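Local coordinates for terminal oxygenase component of carbazole (Janthinobacterium sp., PDB 7BUG), which catalyses the angular dioxygenation of carbazole at C-9a and C-1 as the Rieske-type terminal oxygenase of carbazole 1,9a-dioxygenase, at residues K47-N52 / G375-A380; D20-F25 / A345-W350. All coordinates share one frame; numbering follows the deposited sequence.

Contact 1: K47-N52 / G375-A380; sequences KLLGEN and GIQTQA
The carboxamide of Q377 approaches the L48-E51 turn from outside, its NE2 shared between the L49 carbonyl and the E51 carboxylate. One N-H goes to the carbonyl O of L49, with NE2 2.9 Å from that O and a bend at the hydrogen (146°). The other runs straighter to E51 OE2, 3.0 Å from Q377 NE2, and uses the anti lone pair of that oxygen. Amide and carboxylate lie nearly coplanar, 16° apart, whereas the L49 carbonyl meets the amide somewhat out of its plane. With CG anti to the backbone N (chi1 176°) and a bend at chi2, the Q377 chain folds past L49, and its NE2 comes 3.8 Å from L49 CB. Both protons of the buried amide nitrogen are thus used. R26 NH1 bridges the two partners from outside, bonding Q377 OE1 and salt-bridging E51 OE2, while E51 OE1 salt-bridges K66 NZ and hydrogen-bonds Y124 OH; R26 and K66 probably keep E51 ionised. The turn is a type I' beta turn closing the hairpin of strands 44-48 and 51-58, and the contact pins this two-residue hairpin loop of the Rieske domain to the C-terminal tail.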
# COMPACT_ATOMS: atom_id res chain seq x y z
N LYS A 47 20.61 -0.23 -2.15
CA LYS A 47 19.90 -1.37 -2.76
C LYS A 47 20.19 -1.36 -4.27
O LYS A 47 20.00 -0.32 -4.94
CB LYS A 47 18.42 -1.29 -2.42
CG LYS A 47 17.67 -2.50 -2.97
CD LYS A 47 16.17 -2.47 -2.67
CE LYS A 47 15.91 -3.02 -1.30
NZ LYS A 47 14.46 -3.02 -1.04
N LEU A 48 20.62 -2.50 -4.81
CA LEU A 48 21.01 -2.67 -6.21
C LEU A 48 20.40 -3.97 -6.73
O LEU A 48 20.61 -5.03 -6.10
CB LEU A 48 22.53 -2.69 -6.31
CG LEU A 48 23.10 -2.91 -7.69
CD1 LEU A 48 22.63 -1.87 -8.69
CD2 LEU A 48 24.61 -2.97 -7.65
N LEU A 49 19.63 -3.88 -7.81
CA LEU A 49 18.97 -5.09 -8.38
C LEU A 49 18.13 -5.77 -7.31
O LEU A 49 17.99 -7.01 -7.31
CB LEU A 49 20.02 -6.03 -9.00
CG LEU A 49 20.35 -5.82 -10.48
CD1 LEU A 49 20.75 -4.42 -10.83
CD2 LEU A 49 21.38 -6.84 -10.94
N GLY A 50 17.58 -5.00 -6.37
CA GLY A 50 16.70 -5.48 -5.31
C GLY A 50 17.40 -5.98 -4.09
O GLY A 50 16.73 -6.30 -3.05
N GLU A 51 18.73 -6.03 -4.10
CA GLU A 51 19.52 -6.57 -2.99
C GLU A 51 20.11 -5.41 -2.16
O GLU A 51 20.75 -4.48 -2.71
CB GLU A 51 20.72 -7.38 -3.51
CG GLU A 51 20.35 -8.50 -4.46
CD GLU A 51 21.44 -9.49 -4.81
OE1 GLU A 51 22.41 -9.57 -4.06
OE2 GLU A 51 21.26 -10.23 -5.80
N ASN A 52 19.98 -5.55 -0.84
CA ASN A 52 20.56 -4.55 0.09
C ASN A 52 22.04 -4.90 0.25
O ASN A 52 22.35 -6.05 0.61
CB ASN A 52 19.92 -4.53 1.48
CG ASN A 52 18.49 -4.03 1.43
OD1 ASN A 52 18.24 -2.97 0.85
ND2 ASN A 52 17.56 -4.79 1.98
N GLY A 375 22.36 -12.13 -17.73
CA GLY A 375 21.47 -12.84 -16.82
C GLY A 375 20.30 -11.98 -16.39
O GLY A 375 20.46 -10.76 -16.26
N ILE A 376 19.16 -12.61 -16.14
CA ILE A 376 17.94 -11.91 -15.65
C ILE A 376 17.87 -12.05 -14.14
O ILE A 376 17.69 -13.17 -13.60
CB ILE A 376 16.68 -12.39 -16.38
CG1 ILE A 376 16.76 -11.97 -17.85
CG2 ILE A 376 15.42 -11.88 -15.70
CD1 ILE A 376 15.77 -12.62 -18.74
N GLN A 377 17.95 -10.92 -13.45
CA GLN A 377 17.81 -10.92 -11.98
C GLN A 377 16.38 -11.28 -11.62
O GLN A 377 15.41 -10.74 -12.24
CB GLN A 377 18.18 -9.55 -11.43
CG GLN A 377 17.97 -9.43 -9.93
CD GLN A 377 19.15 -9.96 -9.14
OE1 GLN A 377 19.97 -10.74 -9.66
NE2 GLN A 377 19.29 -9.54 -7.89
N THR A 378 16.22 -12.15 -10.64
CA THR A 378 14.88 -12.61 -10.21
C THR A 378 14.74 -12.50 -8.69
O THR A 378 15.71 -12.23 -8.00
CB THR A 378 14.62 -14.07 -10.62
OG1 THR A 378 15.38 -14.89 -9.73
CG2 THR A 378 14.99 -14.35 -12.06
N GLN A 379 13.50 -12.59 -8.25
CA GLN A 379 13.17 -12.50 -6.81
C GLN A 379 13.89 -13.66 -6.12
O GLN A 379 14.26 -13.51 -4.93
CB GLN A 379 11.65 -12.45 -6.59
CG GLN A 379 11.10 -11.05 -6.35
CD GLN A 379 11.78 -10.24 -5.28
OE1 GLN A 379 12.07 -10.69 -4.16
NE2 GLN A 379 12.02 -8.99 -5.62
N ALA A 380 14.17 -14.77 -6.81
CA ALA A 380 14.94 -15.88 -6.24
C ALA A 380 16.36 -15.41 -5.89
O ALA A 380 16.87 -15.82 -4.87
CB ALA A 380 14.97 -17.08 -7.18

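Contact 2: D20-F25 / A345-W350; sequences DAKLGF and ADDKGW
K22 and D347 meet across two pieces of backbone: residues 20-25 form a type I turn from A21 to G24, closed by G24 N to A21 O, and residues 345-350 run from the turn after helix 331-344 into helix 349-352. The contact is a salt bridge between these segments, tying the N-terminal region to the helical part of the catalytic domain. The K22 chain leaves its turn fully extended through CD, CG anti to the backbone N (chi1 -176°), then bends at chi3 and chi4 to bring the ammonium round to the carboxylate. The two side chains cross at about a right angle. NZ of K22 faces the fork of the carboxylate, 3.1 Å from both OD1 and OD2 of D347, on the syn side of each oxygen and 19° out of the carboxylate plane. The methylene before it follows, K22 CE lying 3.4 Å from D347 OD1. Such a symmetric grip engages both oxygens with one charge and should restrain rotation of the carboxylate. With alanine at position D347, the K22 ammonium would probably lose the carboxylate that takes both its direct bonds to residues 345-350. D347 also packs on I8 of helix 6-9, and K22 on E291 and on R172 of helix 171-179. Just ahead, OD1 of D346 accepts from the backbone N of K348, an Asx turn. A water adds a second link between the segments, accepting from K22 NZ at 3.1 Å and donating to the carbonyl O of A345 at 2.8 Å.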
# COMPACT_ATOMS: atom_id res chain seq x y z
N ASP A 20 11.03 -9.40 -19.38
CA ASP A 20 11.11 -10.14 -18.12
C ASP A 20 12.04 -9.43 -17.12
O ASP A 20 11.96 -9.71 -15.89
CB ASP A 20 11.63 -11.55 -18.38
CG ASP A 20 11.29 -12.52 -17.29
OD1 ASP A 20 10.21 -12.37 -16.71
OD2 ASP A 20 12.08 -13.47 -17.12
N ALA A 21 12.94 -8.59 -17.61
CA ALA A 21 14.06 -8.06 -16.79
C ALA A 21 13.65 -6.85 -15.93
O ALA A 21 14.34 -5.82 -15.91
CB ALA A 21 15.28 -7.84 -17.63
N LYS A 22 12.57 -7.00 -15.16
CA LYS A 22 11.99 -5.97 -14.29
C LYS A 22 13.00 -5.50 -13.23
O LYS A 22 13.01 -4.29 -12.88
CB LYS A 22 10.70 -6.52 -13.67
CG LYS A 22 9.94 -5.53 -12.82
CD LYS A 22 8.69 -6.17 -12.28
CE LYS A 22 7.79 -6.61 -13.40
NZ LYS A 22 6.37 -6.40 -13.01
N LEU A 23 13.87 -6.40 -12.75
CA LEU A 23 14.90 -6.08 -11.73
C LEU A 23 16.27 -5.80 -12.34
O LEU A 23 17.23 -5.59 -11.56
CB LEU A 23 15.02 -7.26 -10.76
CG LEU A 23 13.94 -7.37 -9.71
CD1 LEU A 23 14.04 -8.72 -9.01
CD2 LEU A 23 14.04 -6.22 -8.70
N GLY A 24 16.40 -5.74 -13.66
CA GLY A 24 17.68 -5.53 -14.33
C GLY A 24 18.40 -6.83 -14.65
O GLY A 24 17.91 -7.93 -14.36
N PHE A 25 19.60 -6.68 -15.15
CA PHE A 25 20.45 -7.79 -15.62
C PHE A 25 21.52 -8.07 -14.58
O PHE A 25 22.35 -7.19 -14.26
CB PHE A 25 21.04 -7.44 -16.99
CG PHE A 25 19.98 -7.26 -18.03
CD1 PHE A 25 19.05 -8.27 -18.32
CD2 PHE A 25 19.98 -6.11 -18.80
CE1 PHE A 25 18.14 -8.10 -19.36
CE2 PHE A 25 19.08 -5.98 -19.85
CZ PHE A 25 18.12 -6.95 -20.10
N ALA A 345 3.08 -0.51 -15.48
CA ALA A 345 3.13 -1.00 -14.08
C ALA A 345 2.60 -2.43 -13.97
O ALA A 345 3.11 -3.16 -13.10
CB ALA A 345 2.35 -0.09 -13.16
N ASP A 346 1.62 -2.81 -14.78
CA ASP A 346 0.97 -4.14 -14.74
C ASP A 346 1.57 -5.01 -15.84
O ASP A 346 0.98 -6.09 -16.12
CB ASP A 346 -0.54 -4.02 -14.93
CG ASP A 346 -0.92 -3.15 -16.13
OD1 ASP A 346 0.01 -2.65 -16.82
OD2 ASP A 346 -2.13 -2.94 -16.36
N ASP A 347 2.67 -4.55 -16.45
CA ASP A 347 3.38 -5.22 -17.57
C ASP A 347 2.54 -5.16 -18.84
O ASP A 347 3.02 -5.68 -19.85
CB ASP A 347 3.79 -6.66 -17.24
CG ASP A 347 4.72 -6.75 -16.05
OD1 ASP A 347 5.67 -6.00 -16.04
OD2 ASP A 347 4.53 -7.62 -15.17
N LYS A 348 1.36 -4.54 -18.83
CA LYS A 348 0.47 -4.54 -20.03
C LYS A 348 0.97 -3.53 -21.07
O LYS A 348 0.73 -3.74 -22.28
CB LYS A 348 -0.98 -4.27 -19.62
CG LYS A 348 -1.63 -5.40 -18.83
CD LYS A 348 -3.12 -5.22 -18.62
CE LYS A 348 -3.68 -6.11 -17.53
NZ LYS A 348 -5.10 -5.77 -17.24
N GLY A 349 1.67 -2.46 -20.69
CA GLY A 349 2.06 -1.43 -21.68
C GLY A 349 3.01 -2.02 -22.75
O GLY A 349 3.01 -1.53 -23.89
N TRP A 350 3.73 -3.12 -22.43
CA TRP A 350 4.63 -3.78 -23.38
C TRP A 350 3.81 -4.41 -24.51
O TRP A 350 4.34 -4.52 -25.64
CB TRP A 350 5.52 -4.84 -22.70
CG TRP A 350 6.32 -4.29 -21.56
CD1 TRP A 350 6.11 -4.59 -20.24
CD2 TRP A 350 7.46 -3.42 -21.62
NE1 TRP A 350 7.01 -3.90 -19.47
CE2 TRP A 350 7.88 -3.23 -20.28
CE3 TRP A 350 8.18 -2.81 -22.64
CZ2 TRP A 350 8.96 -2.41 -19.96
CZ3 TRP A 350 9.23 -1.97 -22.34
CH2 TRP A 350 9.61 -1.79 -21.00
O HOH W 1 5.69 -3.46 -12.17

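Contact 1 is buried and contact 2 only partly so. In the first an amide bonds a carbonyl and an ionic carboxylate, with R26 and K66 near; in the second a partly exposed lysine makes a direct salt bridge, helped by water. Their centres lie 13 Å apart, and residues 20-25 join them directly. Q377 N probably donates to G24 O, 3.1 Å away, while L49 packs against the backbone oxygens of L23 and F25. The N-terminal loop therefore lies against both the Rieske hairpin and the C-terminal tail of contact 1, and its K22 reaches the interhelical loop of contact 2. Both contacts lie away from the iron and cluster sites.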